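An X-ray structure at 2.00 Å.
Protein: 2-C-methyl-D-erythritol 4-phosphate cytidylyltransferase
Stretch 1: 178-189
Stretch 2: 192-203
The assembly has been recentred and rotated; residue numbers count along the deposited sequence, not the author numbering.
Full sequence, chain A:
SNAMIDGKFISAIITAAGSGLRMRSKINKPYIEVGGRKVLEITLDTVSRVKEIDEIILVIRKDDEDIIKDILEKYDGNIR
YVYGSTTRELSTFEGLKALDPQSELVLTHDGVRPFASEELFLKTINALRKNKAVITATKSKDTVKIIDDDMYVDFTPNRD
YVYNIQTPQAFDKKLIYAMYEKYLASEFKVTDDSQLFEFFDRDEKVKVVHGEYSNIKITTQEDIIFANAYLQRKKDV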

ATOM      1  N   ALA A 178     -13.330  26.672   7.379  1.00 20.87           N
ATOM      2  CA  ALA A 178     -13.318  26.953   8.822  1.00 18.13           C
ATOM      3  C   ALA A 178     -12.362  26.006   9.559  1.00 17.79           C
ATOM      4  O   ALA A 178     -11.612  26.414  10.454  1.00 23.27           O
ATOM      5  CB  ALA A 178     -14.729  26.851   9.409  1.00 19.60           C
HETATM    6  N   MSE A 179     -12.386  24.740   9.173  1.00 21.35           N
HETATM    7  CA  MSE A 179     -11.490  23.745   9.756  1.00 22.88           C
HETATM    8  C   MSE A 179     -10.041  24.139   9.489  1.00 24.78           C
HETATM    9  O   MSE A 179      -9.175  23.953  10.341  1.00 21.55           O
HETATM   10  CB  MSE A 179     -11.747  22.365   9.133  1.00 16.15           C
HETATM   11  CG  MSE A 179     -13.084  21.672   9.485  1.00 28.62           C
HETATM   12 SE   MSE A 179     -13.256  21.437  11.401  0.62 38.07          SE
HETATM   13  CE  MSE A 179     -14.329  23.030  11.748  1.00 30.96           C
ATOM     14  N   TYR A 180      -9.781  24.666   8.292  1.00 20.99           N
ATOM     15  CA  TYR A 180      -8.434  25.075   7.916  1.00 18.58           C
ATOM     16  C   TYR A 180      -7.925  26.236   8.762  1.00 26.32           C
ATOM     17  O   TYR A 180      -6.753  26.259   9.181  1.00 21.62           O
ATOM     18  CB  TYR A 180      -8.344  25.370   6.409  1.00 17.46           C
ATOM     19  CG  TYR A 180      -7.530  24.320   5.692  1.00 18.67           C
ATOM     20  CD1 TYR A 180      -8.111  23.142   5.261  1.00 16.02           C
ATOM     21  CD2 TYR A 180      -6.161  24.478   5.524  1.00 24.04           C
ATOM     22  CE1 TYR A 180      -7.356  22.155   4.625  1.00 20.50           C
ATOM     23  CE2 TYR A 180      -5.399  23.506   4.906  1.00 27.14           C
ATOM     24  CZ  TYR A 180      -6.000  22.344   4.462  1.00 22.65           C
ATOM     25  OH  TYR A 180      -5.237  21.375   3.850  1.00 22.24           O
ATOM     26  N   GLU A 181      -8.801  27.190   9.050  1.00 23.45           N
ATOM     27  CA  GLU A 181      -8.401  28.283   9.930  1.00 25.38           C
ATOM     28  C   GLU A 181      -8.089  27.780  11.335  1.00 24.44           C
ATOM     29  O   GLU A 181      -7.134  28.235  11.951  1.00 30.57           O
ATOM     30  CB  GLU A 181      -9.477  29.358   9.966  1.00 26.23           C
ATOM     31  CG  GLU A 181      -9.659  30.031   8.632  1.00 23.50           C
ATOM     32  CD  GLU A 181     -10.602  31.225   8.707  1.00 41.83           C
ATOM     33  OE1 GLU A 181     -11.820  31.015   8.939  1.00 39.40           O
ATOM     34  OE2 GLU A 181     -10.117  32.370   8.539  1.00 45.90           O
ATOM     35  N   LYS A 182      -8.889  26.839  11.837  1.00 19.07           N
ATOM     36  CA  LYS A 182      -8.592  26.183  13.109  1.00 22.77           C
ATOM     37  C   LYS A 182      -7.257  25.446  13.072  1.00 21.92           C
ATOM     38  O   LYS A 182      -6.480  25.501  14.022  1.00 24.00           O
ATOM     39  CB  LYS A 182      -9.687  25.180  13.469  1.00 27.35           C
ATOM     40  CG  LYS A 182     -10.939  25.802  14.046  1.00 32.53           C
ATOM     41  CD  LYS A 182     -11.984  24.733  14.285  1.00 36.64           C
ATOM     42  CE  LYS A 182     -13.039  25.224  15.245  1.00 44.57           C
ATOM     43  NZ  LYS A 182     -12.464  25.586  16.586  1.00 48.24           N
ATOM     44  N   TYR A 183      -6.999  24.748  11.978  1.00 19.12           N
ATOM     45  CA  TYR A 183      -5.726  24.041  11.815  1.00 20.74           C
ATOM     46  C   TYR A 183      -4.528  24.979  11.853  1.00 23.02           C
ATOM     47  O   TYR A 183      -3.516  24.690  12.500  1.00 23.74           O
ATOM     48  CB  TYR A 183      -5.714  23.256  10.504  1.00 17.74           C
ATOM     49  CG  TYR A 183      -4.391  22.577  10.232  1.00 26.46           C
ATOM     50  CD1 TYR A 183      -4.005  21.453  10.955  1.00 27.65           C
ATOM     51  CD2 TYR A 183      -3.521  23.063   9.267  1.00 30.62           C
ATOM     52  CE1 TYR A 183      -2.795  20.829  10.717  1.00 38.60           C
ATOM     53  CE2 TYR A 183      -2.299  22.444   9.025  1.00 40.30           C
ATOM     54  CZ  TYR A 183      -1.944  21.327   9.752  1.00 44.53           C
ATOM     55  OH  TYR A 183      -0.736  20.700   9.519  1.00 56.03           O
ATOM     56  N   LEU A 184      -4.629  26.096  11.143  1.00 23.46           N
ATOM     57  CA  LEU A 184      -3.549  27.076  11.112  1.00 30.15           C
ATOM     58  C   LEU A 184      -3.293  27.662  12.482  1.00 31.35           C
ATOM     59  O   LEU A 184      -2.157  27.966  12.837  1.00 30.12           O
ATOM     60  CB  LEU A 184      -3.871  28.202  10.124  1.00 30.39           C
ATOM     61  CG  LEU A 184      -3.910  27.722   8.676  1.00 26.74           C
ATOM     62  CD1 LEU A 184      -4.535  28.782   7.767  1.00 35.97           C
ATOM     63  CD2 LEU A 184      -2.521  27.365   8.206  1.00 28.82           C
ATOM     64  N   ALA A 185      -4.347  27.819  13.268  1.00 30.82           N
ATOM     65  CA  ALA A 185      -4.171  28.405  14.585  1.00 29.58           C
ATOM     66  C   ALA A 185      -3.737  27.354  15.597  1.00 32.99           C
ATOM     67  O   ALA A 185      -3.527  27.681  16.751  1.00 34.16           O
ATOM     68  CB  ALA A 185      -5.440  29.082  15.039  1.00 33.32           C
ATOM     69  N   SER A 186      -3.594  26.101  15.164  1.00 33.17           N
ATOM     70  CA  SER A 186      -3.268  25.004  16.079  1.00 30.52           C
ATOM     71  C   SER A 186      -1.839  24.502  15.928  1.00 35.46           C
ATOM     72  O   SER A 186      -1.098  24.940  15.041  1.00 33.59           O
ATOM     73  CB  SER A 186      -4.206  23.825  15.837  1.00 30.56           C
ATOM     74  OG  SER A 186      -3.774  23.060  14.714  1.00 29.09           O
ATOM     75  N   GLU A 187      -1.466  23.561  16.791  1.00 34.60           N
ATOM     76  CA  GLU A 187      -0.176  22.889  16.682  1.00 41.21           C
ATOM     77  C   GLU A 187      -0.331  21.408  16.285  1.00 37.70           C
ATOM     78  O   GLU A 187       0.554  20.592  16.538  1.00 42.65           O
ATOM     79  CB  GLU A 187       0.615  23.034  17.990  1.00 51.74           C
ATOM     80  CG  GLU A 187       0.809  24.480  18.477  1.00 58.37           C
ATOM     81  CD  GLU A 187       1.898  25.249  17.725  1.00 67.36           C
ATOM     82  OE1 GLU A 187       2.693  25.961  18.383  1.00 73.42           O
ATOM     83  OE2 GLU A 187       1.953  25.166  16.479  1.00 67.21           O
ATOM     84  N   PHE A 188      -1.464  21.079  15.663  1.00 30.05           N
ATOM     85  CA  PHE A 188      -1.724  19.744  15.140  1.00 35.07           C
ATOM     86  C   PHE A 188      -0.998  19.511  13.810  1.00 39.26           C
ATOM     87  O   PHE A 188      -0.814  20.446  13.012  1.00 32.12           O
ATOM     88  CB  PHE A 188      -3.229  19.561  14.890  1.00 35.71           C
ATOM     89  CG  PHE A 188      -4.068  19.536  16.147  1.00 41.90           C
ATOM     90  CD1 PHE A 188      -3.645  18.836  17.274  1.00 47.76           C
ATOM     91  CD2 PHE A 188      -5.286  20.203  16.195  1.00 38.57           C
ATOM     92  CE1 PHE A 188      -4.423  18.804  18.427  1.00 47.24           C
ATOM     93  CE2 PHE A 188      -6.069  20.176  17.347  1.00 42.58           C
ATOM     94  CZ  PHE A 188      -5.633  19.477  18.465  1.00 48.14           C
ATOM     95  N   LYS A 189      -0.611  18.259  13.567  1.00 37.05           N
ATOM     96  CA  LYS A 189      -0.151  17.834  12.245  1.00 32.91           C
ATOM     97  C   LYS A 189      -1.109  16.762  11.710  1.00 32.73           C
ATOM     98  O   LYS A 189      -1.402  15.790  12.402  1.00 37.59           O
ATOM     99  CB  LYS A 189       1.294  17.331  12.319  1.00 37.12           C
ATOM    100  CG  LYS A 189       1.683  16.768  13.684  1.00 49.09           C
ATOM    101  CD  LYS A 189       3.201  16.717  13.870  1.00 57.40           C
ATOM    102  CE  LYS A 189       3.586  15.933  15.131  1.00 61.41           C
ATOM    103  NZ  LYS A 189       5.022  16.116  15.501  1.00 63.46           N
ATOM    104  N   ASP A 192      -4.072  14.052   6.412  1.00 20.52           N
ATOM    105  CA  ASP A 192      -4.799  14.559   5.252  1.00 21.51           C
ATOM    106  C   ASP A 192      -5.896  15.480   5.741  1.00 18.65           C
ATOM    107  O   ASP A 192      -6.135  15.562   6.952  1.00 25.15           O
ATOM    108  CB  ASP A 192      -5.419  13.409   4.464  1.00 17.68           C
ATOM    109  CG  ASP A 192      -6.580  12.770   5.196  1.00 18.21           C
ATOM    110  OD1 ASP A 192      -6.355  12.157   6.274  1.00 23.76           O
ATOM    111  OD2 ASP A 192      -7.726  12.863   4.697  1.00 21.20           O
ATOM    112  N   ASP A 193      -6.574  16.162   4.821  1.00 14.62           N
ATOM    113  CA  ASP A 193      -7.548  17.170   5.233  1.00 23.74           C
ATOM    114  C   ASP A 193      -8.708  16.572   6.007  1.00 21.29           C
ATOM    115  O   ASP A 193      -9.274  17.235   6.870  1.00 22.69           O
ATOM    116  CB  ASP A 193      -8.109  17.949   4.036  1.00 16.39           C
ATOM    117  CG  ASP A 193      -7.043  18.702   3.273  1.00 29.62           C
ATOM    118  OD1 ASP A 193      -6.058  19.152   3.899  1.00 27.42           O
ATOM    119  OD2 ASP A 193      -7.203  18.862   2.041  1.00 31.91           O
ATOM    120  N   SER A 194      -9.092  15.337   5.693  1.00 18.51           N
ATOM    121  CA  SER A 194     -10.271  14.781   6.362  1.00 17.90           C
ATOM    122  C   SER A 194      -9.998  14.452   7.823  1.00 21.69           C
ATOM    123  O   SER A 194     -10.938  14.333   8.609  1.00 24.44           O
ATOM    124  CB  SER A 194     -10.821  13.548   5.639  1.00 14.00           C
ATOM    125  OG  SER A 194     -10.001  12.416   5.880  1.00 16.05           O
ATOM    126  N   GLN A 195      -8.727  14.331   8.206  1.00 16.77           N
ATOM    127  CA  GLN A 195      -8.413  14.068   9.617  1.00 14.98           C
ATOM    128  C   GLN A 195      -8.720  15.307  10.461  1.00 23.96           C
ATOM    129  O   GLN A 195      -8.856  15.223  11.693  1.00 19.31           O
ATOM    130  CB  GLN A 195      -6.955  13.621   9.816  1.00 16.09           C
ATOM    131  CG  GLN A 195      -6.682  13.085  11.237  1.00 22.08           C
ATOM    132  CD  GLN A 195      -5.255  12.626  11.433  1.00 28.99           C
ATOM    133  OE1 GLN A 195      -4.338  13.110  10.765  1.00 36.55           O
ATOM    134  NE2 GLN A 195      -5.057  11.679  12.352  1.00 21.12           N
ATOM    135  N   LEU A 196      -8.867  16.457   9.802  1.00 17.58           N
ATOM    136  CA  LEU A 196      -9.261  17.668  10.520  1.00 19.07           C
ATOM    137  C   LEU A 196     -10.564  17.415  11.284  1.00 23.04           C
ATOM    138  O   LEU A 196     -10.787  17.960  12.366  1.00 25.16           O
ATOM    139  CB  LEU A 196      -9.414  18.845   9.553  1.00 16.30           C
ATOM    140  CG  LEU A 196      -8.094  19.382   8.971  1.00 18.80           C
ATOM    141  CD1 LEU A 196      -8.365  20.528   7.989  1.00 15.84           C
ATOM    142  CD2 LEU A 196      -7.176  19.863  10.078  1.00 22.08           C
ATOM    143  N   PHE A 197     -11.405  16.546  10.740  1.00 19.92           N
ATOM    144  CA  PHE A 197     -12.690  16.276  11.357  1.00 19.01           C
ATOM    145  C   PHE A 197     -12.554  15.576  12.690  1.00 17.86           C
ATOM    146  O   PHE A 197     -13.390  15.755  13.575  1.00 25.36           O
ATOM    147  CB  PHE A 197     -13.597  15.519  10.388  1.00 14.94           C
ATOM    148  CG  PHE A 197     -14.154  16.396   9.313  1.00 27.07           C
ATOM    149  CD1 PHE A 197     -13.334  16.874   8.297  1.00 29.57           C
ATOM    150  CD2 PHE A 197     -15.484  16.774   9.327  1.00 36.40           C
ATOM    151  CE1 PHE A 197     -13.844  17.713   7.318  1.00 21.45           C
ATOM    152  CE2 PHE A 197     -15.993  17.603   8.342  1.00 39.40           C
ATOM    153  CZ  PHE A 197     -15.162  18.078   7.346  1.00 31.57           C
ATOM    154  N   GLU A 198     -11.484  14.799  12.843  1.00 21.10           N
ATOM    155  CA  GLU A 198     -11.233  14.119  14.102  1.00 24.30           C
ATOM    156  C   GLU A 198     -10.607  15.068  15.094  1.00 19.57           C
ATOM    157  O   GLU A 198     -10.981  15.089  16.266  1.00 22.40           O
ATOM    158  CB  GLU A 198     -10.331  12.899  13.888  1.00 23.92           C
ATOM    159  CG  GLU A 198     -10.990  11.794  13.083  1.00 22.85           C
ATOM    160  CD  GLU A 198      -9.982  10.787  12.536  1.00 22.92           C
ATOM    161  OE1 GLU A 198      -9.299  10.098  13.345  1.00 22.52           O
ATOM    162  OE2 GLU A 198      -9.877  10.687  11.290  1.00 19.66           O
ATOM    163  N   PHE A 199      -9.662  15.880  14.639  1.00 18.80           N
ATOM    164  CA  PHE A 199      -8.987  16.795  15.565  1.00 20.66           C
ATOM    165  C   PHE A 199      -9.933  17.824  16.176  1.00 25.59           C
ATOM    166  O   PHE A 199      -9.747  18.266  17.307  1.00 26.82           O
ATOM    167  CB  PHE A 199      -7.826  17.517  14.880  1.00 23.77           C
ATOM    168  CG  PHE A 199      -6.596  16.673  14.750  1.00 30.24           C
ATOM    169  CD1 PHE A 199      -5.981  16.151  15.881  1.00 46.68           C
ATOM    170  CD2 PHE A 199      -6.046  16.409  13.507  1.00 32.65           C
ATOM    171  CE1 PHE A 199      -4.839  15.361  15.773  1.00 50.70           C
ATOM    172  CE2 PHE A 199      -4.902  15.626  13.389  1.00 42.12           C
ATOM    173  CZ  PHE A 199      -4.302  15.098  14.525  1.00 44.74           C
ATOM    174  N   PHE A 200     -10.959  18.207  15.435  1.00 17.21           N
ATOM    175  CA  PHE A 200     -11.832  19.255  15.958  1.00 22.07           C
ATOM    176  C   PHE A 200     -13.194  18.735  16.365  1.00 22.81           C
ATOM    177  O   PHE A 200     -14.153  19.486  16.425  1.00 20.97           O
ATOM    178  CB  PHE A 200     -11.905  20.430  14.987  1.00 18.61           C
ATOM    179  CG  PHE A 200     -10.568  21.046  14.739  1.00 28.85           C
ATOM    180  CD1 PHE A 200      -9.902  21.713  15.758  1.00 30.90           C
ATOM    181  CD2 PHE A 200      -9.934  20.898  13.517  1.00 29.22           C
ATOM    182  CE1 PHE A 200      -8.633  22.262  15.543  1.00 36.52           C
ATOM    183  CE2 PHE A 200      -8.668  21.445  13.299  1.00 27.74           C
ATOM    184  CZ  PHE A 200      -8.020  22.122  14.312  1.00 32.17           C
ATOM    185  N   ASP A 201     -13.253  17.435  16.649  1.00 18.71           N
ATOM    186  CA  ASP A 201     -14.396  16.850  17.329  1.00 18.00           C
ATOM    187  C   ASP A 201     -15.693  17.007  16.552  1.00 19.83           C
ATOM    188  O   ASP A 201     -16.750  17.233  17.138  1.00 24.49           O
ATOM    189  CB  ASP A 201     -14.512  17.458  18.725  1.00 18.42           C
ATOM    190  CG  ASP A 201     -13.422  16.952  19.656  1.00 25.53           C
ATOM    191  OD1 ASP A 201     -12.891  15.855  19.375  1.00 22.70           O
ATOM    192  OD2 ASP A 201     -13.098  17.635  20.651  1.00 23.38           O
ATOM    193  N   ARG A 202     -15.609  16.919  15.235  1.00 19.22           N
ATOM    194  CA  ARG A 202     -16.797  17.053  14.405  1.00 19.24           C
ATOM    195  C   ARG A 202     -17.633  15.783  14.430  1.00 20.88           C
ATOM    196  O   ARG A 202     -17.095  14.669  14.380  1.00 22.52           O
ATOM    197  CB  ARG A 202     -16.406  17.387  12.966  1.00 16.49           C
ATOM    198  CG  ARG A 202     -15.579  18.633  12.864  1.00 29.22           C
ATOM    199  CD  ARG A 202     -16.267  19.784  13.567  1.00 23.55           C
ATOM    200  NE  ARG A 202     -17.494  20.178  12.890  1.00 26.22           N
ATOM    201  CZ  ARG A 202     -17.952  21.425  12.856  1.00 24.41           C
ATOM    202  NH1 ARG A 202     -17.268  22.393  13.453  1.00 25.83           N
ATOM    203  NH2 ARG A 202     -19.081  21.708  12.216  1.00 25.55           N
ATOM    204  N   ASP A 203     -18.952  15.937  14.504  1.00 22.44           N
ATOM    205  CA  ASP A 203     -19.813  14.771  14.384  1.00 21.79           C
ATOM    206  C   ASP A 203     -20.311  14.582  12.962  1.00 21.28           C
ATOM    207  O   ASP A 203     -21.018  13.610  12.679  1.00 37.93           O
ATOM    208  CB  ASP A 203     -20.972  14.795  15.392  1.00 26.74           C
ATOM    209  CG  ASP A 203     -22.004  15.859  15.082  1.00 29.52           C
ATOM    210  OD1 ASP A 203     -21.721  16.766  14.263  1.00 24.50           O
ATOM    211  OD2 ASP A 203     -23.106  15.786  15.679  1.00 36.16           O
TER

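Stretch 1 is helical through 178-184, then a loop. Stretch 2 is helical through 196-199 and then runs into a loop. The backbones come closest at Met179 and Leu196, whose CA atoms lie 6.5 Å apart. Most of the contacts are between side chains. Together the two stretches bury 678 Å².

Leu196 points toward stretch 1 in the m, t rotamer. Its two methyls spread over the helix. CD1 lies 3.8 Å from Tyr180 CD1 and 4.0 Å from Met179 CB. CD2 lies 3.7 Å from Tyr183 CD1. These contacts are apolar and close-packed.

Met179 is a selenomethionine, with chi1 and chi2 both m and chi3 at 97°. This bent chain places SE 4.0 Å from Phe200 CB. SE also sits almost on the normal of the Phe197 ring, 5.4 Å from its centroid. The terminal CE reaches Arg202, 3.5 Å from NH1. Arg202 is itself folded, with chi1 to chi3 all m.

The CA-to-CB bond of Tyr180 points away from stretch 2, yet its long ring brings the hydroxyl back. Its chi1 of -110° lies between wells. Tyr180 OH donates a very short hydrogen bond of 2.4 Å to Asp193 OD1. The carboxylate meets the ring at its edge, near the ring plane, where the hydroxyl projects. This is the one hydrogen bond between the stretches, and both residues are buried.

Phe200 is the first residue after the helix to leave helical phi/psi. Its m rotamer lays the ring against the end of the stretch 1 helix. Lys182 CB sits over one face, 3.8 Å from the ring centroid, in a CH-pi contact. The Lys182 chain then runs on past the ring, t at chi2 and chi3 and m at chi4, with Lys182 NZ 4.7 Å from Phe200 CD1.

Ser186 helps to shape the turn after the helix. With chi1 p, its OG donates to Tyr183 O at 2.8 Å and accepts from Phe188 N at 3.2 Å. Beyond this turn, Phe188 points toward stretch 2 with chi1 m. Its ring forms an offset stack with Phe199, with centroids 4.5 Å apart and planes at 16°. Phe188 CB also lies over the Phe199 face, 4.3 Å from the centroid. Phe188 turns its edge toward the face of Phe200, with CE2 3.8 Å from Phe200 CE1. One ring therefore serves two aromatic neighbours.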